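Local coordinates for translation initiation factor eIF2B, subunit delta (Archaeoglobus fulgidus, PDB 1T5O), which probably interconverts 5-methylthioribose-1-phosphate and 5-methylthioribulose-1-phosphate in methionine salvage, as an MtnA-type member of the eIF2B alpha/beta/delta family, at the interface of chains A and B. Residues are numbered along the deposited sequence; one frame, centred on the assembly and turned at random. Chains: chain A/B, Translation initiation factor eIF2B, subunit delta.

Contact 1: the interface of chains A and B. Residues chain A 245-246, 305-307; chain B 215-216, 219.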
# COMPACT_ATOMS: atom_id res chain seq x y z
N ILE A 245 -5.95 9.37 -2.14
CA ILE A 245 -6.31 8.05 -2.70
C ILE A 245 -6.20 6.95 -1.66
O ILE A 245 -5.23 6.88 -0.91
CB ILE A 245 -5.42 7.50 -3.86
CG1 ILE A 245 -4.34 8.48 -4.19
CG2 ILE A 245 -6.30 6.94 -5.03
CD1 ILE A 245 -3.20 8.29 -3.31
N GLY A 246 -7.19 6.06 -1.67
CA GLY A 246 -7.17 4.95 -0.74
C GLY A 246 -8.31 5.09 0.24
O GLY A 246 -8.83 4.10 0.75
N TYR A 305 -0.40 4.11 -12.83
CA TYR A 305 -1.64 4.87 -12.70
C TYR A 305 -1.51 5.35 -11.25
O TYR A 305 -1.50 4.52 -10.31
CB TYR A 305 -2.87 3.98 -12.89
CG TYR A 305 -4.16 4.71 -12.62
CD1 TYR A 305 -4.45 5.92 -13.26
CD2 TYR A 305 -5.07 4.22 -11.69
CE1 TYR A 305 -5.63 6.63 -12.96
CE2 TYR A 305 -6.24 4.92 -11.39
CZ TYR A 305 -6.51 6.11 -12.02
OH TYR A 305 -7.64 6.78 -11.70
N ASN A 306 -1.39 6.66 -11.06
CA ASN A 306 -1.17 7.23 -9.72
C ASN A 306 -2.09 8.41 -9.39
O ASN A 306 -1.62 9.53 -9.18
CB ASN A 306 0.33 7.64 -9.63
CG ASN A 306 0.78 8.04 -8.22
OD1 ASN A 306 0.18 7.67 -7.21
ND2 ASN A 306 1.88 8.80 -8.15
N PRO A 307 -3.42 8.19 -9.35
CA PRO A 307 -4.34 9.29 -9.02
C PRO A 307 -4.04 9.86 -7.63
O PRO A 307 -3.67 9.12 -6.72
CB PRO A 307 -5.71 8.64 -9.08
CG PRO A 307 -5.39 7.19 -8.59
CD PRO A 307 -4.12 6.89 -9.37
N SER B 215 -4.02 0.46 -2.32
CA SER B 215 -5.19 1.24 -1.96
C SER B 215 -6.01 1.70 -3.15
O SER B 215 -7.18 2.08 -3.01
CB SER B 215 -4.76 2.45 -1.13
OG SER B 215 -3.98 3.31 -1.93
N MET B 216 -5.40 1.66 -4.34
CA MET B 216 -6.10 2.09 -5.55
C MET B 216 -7.05 1.03 -6.12
O MET B 216 -7.70 1.26 -7.15
CB MET B 216 -5.08 2.51 -6.61
CG MET B 216 -4.30 3.77 -6.24
SD MET B 216 -2.94 4.02 -7.37
CE MET B 216 -2.07 5.32 -6.53
N ILE B 219 -10.55 2.85 -6.48
CA ILE B 219 -10.86 3.76 -7.59
C ILE B 219 -10.85 3.08 -8.95
O ILE B 219 -11.64 3.39 -9.84
CB ILE B 219 -9.91 4.96 -7.59
CG1 ILE B 219 -10.52 6.10 -8.44
CG2 ILE B 219 -8.50 4.52 -8.04
CD1 ILE B 219 -9.63 7.34 -8.57
O HOH W 1 -3.13 5.30 -0.30

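Contact 2: the interface of chains A and B. Residues chain A 21-22, 195-196; chain B 296-299.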
# COMPACT_ATOMS: atom_id res chain seq x y z
N PRO A 21 10.12 11.41 9.71
CA PRO A 21 9.96 11.33 11.17
C PRO A 21 11.27 11.32 11.98
O PRO A 21 11.25 11.40 13.22
CB PRO A 21 9.17 10.02 11.36
CG PRO A 21 9.71 9.16 10.26
CD PRO A 21 9.77 10.12 9.08
N GLU A 22 12.40 11.23 11.29
CA GLU A 22 13.70 11.17 11.96
C GLU A 22 14.08 12.37 12.81
O GLU A 22 14.66 12.21 13.88
CB GLU A 22 14.80 10.92 10.93
CG GLU A 22 16.20 11.34 11.40
CD GLU A 22 17.29 10.81 10.50
OE1 GLU A 22 17.27 11.10 9.28
OE2 GLU A 22 18.16 10.10 11.04
N SER A 195 2.71 6.90 7.88
CA SER A 195 3.82 6.42 8.71
C SER A 195 4.80 7.54 9.06
O SER A 195 5.29 7.60 10.19
CB SER A 195 4.56 5.29 7.98
OG SER A 195 5.08 5.76 6.75
N ARG A 196 5.05 8.42 8.11
CA ARG A 196 5.96 9.53 8.31
C ARG A 196 5.45 10.65 9.21
O ARG A 196 6.14 11.10 10.12
CB ARG A 196 6.33 10.16 6.96
CG ARG A 196 7.15 9.25 6.07
CD ARG A 196 8.06 10.07 5.18
NE ARG A 196 7.31 11.16 4.63
CZ ARG A 196 7.59 12.45 4.78
NH1 ARG A 196 8.65 12.87 5.47
NH2 ARG A 196 6.74 13.32 4.29
N GLN B 296 14.23 6.12 6.26
CA GLN B 296 13.34 5.90 7.42
C GLN B 296 11.98 6.46 7.03
O GLN B 296 11.87 7.63 6.63
CB GLN B 296 13.85 6.67 8.65
CG GLN B 296 13.19 6.26 9.98
CD GLN B 296 13.52 7.19 11.16
OE1 GLN B 296 14.58 7.82 11.19
NE2 GLN B 296 12.63 7.24 12.15
N ILE B 297 10.93 5.65 7.15
CA ILE B 297 9.59 6.12 6.78
C ILE B 297 8.62 6.12 7.95
O ILE B 297 7.46 6.50 7.80
CB ILE B 297 8.98 5.27 5.61
CG1 ILE B 297 8.86 3.80 6.02
CG2 ILE B 297 9.83 5.46 4.36
CD1 ILE B 297 8.14 2.88 4.98
N ALA B 298 9.08 5.67 9.10
CA ALA B 298 8.25 5.67 10.30
C ALA B 298 9.15 5.92 11.50
O ALA B 298 10.36 5.77 11.40
CB ALA B 298 7.55 4.33 10.47
N PRO B 299 8.58 6.34 12.63
CA PRO B 299 9.44 6.57 13.80
C PRO B 299 10.04 5.20 14.16
O PRO B 299 9.36 4.15 14.07
CB PRO B 299 8.46 7.08 14.85
CG PRO B 299 7.42 7.81 14.00
CD PRO B 299 7.21 6.85 12.86

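Contact 1: the interface of chains A and B
B:Met216 and B:Ile219 press against A:Tyr305, A:Asn306 and A:Pro307 in a largely apolar patch of a two-fold interface between copies of an MtnA-type protein of the eIF2B alpha/beta/delta family; the pairing is probably the functional dimer. Chain B supplies the 3-10 turn 214-216 and the start of helix 217-222. Chain A supplies the stretch after strand 303-304 and the link from strand 240-244 to helix 247-256. Sulfur contacts centre on B:Met216, whose CG stands beside its own backbone N (chi1 -67°) and whose chain then runs out extended to the methyl. B:Met216 SD meets the backbone O of A:Tyr305 at 3.3 Å, with the oxygen lying roughly behind the CG-SD bond. On another side B:Met216 SD touches CD of the A:Pro307 ring, 3.7 Å away. The methyl B:Met216 CE ends against A:Asn306, with OD1 of the amide at 3.3 Å, while farther back CG rests on the CG2 branch of A:Ile245. Aliphatic packing continues at B:Ile219. Its CG2 touches both the ring edge atom A:Tyr305 CE2 and A:Pro307 CG. CG1 lies opposite the backbone N (chi1 -162°), and the arm runs straight on to B:Ile219 CD1, 3.7 Å from the phenol OH of A:Tyr305. Within chain A the tyrosine ring is backed by A:Pro307, whose CD sits 3.5 Å above the A:Tyr305 ring plane, over its centre. At the other end B:Ser215 CB packs on A:Gly246 CA at 3.5 Å. Polar contact here is bridged by one water, 2.7 Å from B:Ser215 OG and 2.7 Å from the carbonyl O of A:Ile245.

Contact 2: the interface of chains A and B
A:Ser195 OG donates a hydrogen bond of 2.7 Å to the backbone O of B:Ile297, joining the first turn of helix 193-204 to the segment that follows strand 295-296 of the partner. This is a loop-on-helix patch of the two-fold interface, probably part of the dimer of this MtnA-type protein. The hydroxyl approaches from above the carbonyl plane, 36° out of it, and chi1 of 60° tucks OG between the serine's own backbone N and carbonyl carbon, facing the partner loop. B:Ile297 O also lies 3.3 Å from CG of A:Arg196, in the aliphatic base of that side chain; the backbone N-H of A:Arg196 points elsewhere and makes no hydrogen bond to it. Beside the helix, B:Ala298 CB packs on A:Ser195 CB, and B:Pro299 CD touches the backbone O of A:Ser195 at 3.4 Å. A:Pro21, which follows a cis peptide bond, lays its CG against the B:Ala298 carbonyl, 3.5 Å from its C atom, and its CB against CG of B:Pro299. At the outer end the amide of B:Gln296 meets the chain of A:Glu22, with OE1 3.5 Å from CA. The two side chains pass at an angle, their carboxylate and amide planes 73° apart, and the contact is made near the base of the glutamate rather than by its carboxylate. A bond within chain B positions this first-shell amide: the glutamine runs out extended, and the 297-298 backbone turns to bring a carbonyl to it. B:Gln296 NE2 gives a 2.8 Å hydrogen bond to the backbone O of B:Ala298, which lies almost in the glutamine amide plane.

The C-alpha centres of contact 1 and contact 2 lie about 22 Å apart on one two-fold interface, and each has a twin with the chains exchanged. No residue is common to both. Chain B's 296-299 segment, used in contact 2, leads along the sequence towards the stretch 305-307 whose chain A copy serves contact 1. The centre of contact 1 is about 12 Å from A:Asp234, the predicted proton donor, and that of contact 2 about 21 Å. In contact 1, A:Ile245 directly follows in sequence the predicted substrate-binding pair A:Asn243 and A:Lys244, so pairing may help to steady the active-site framework.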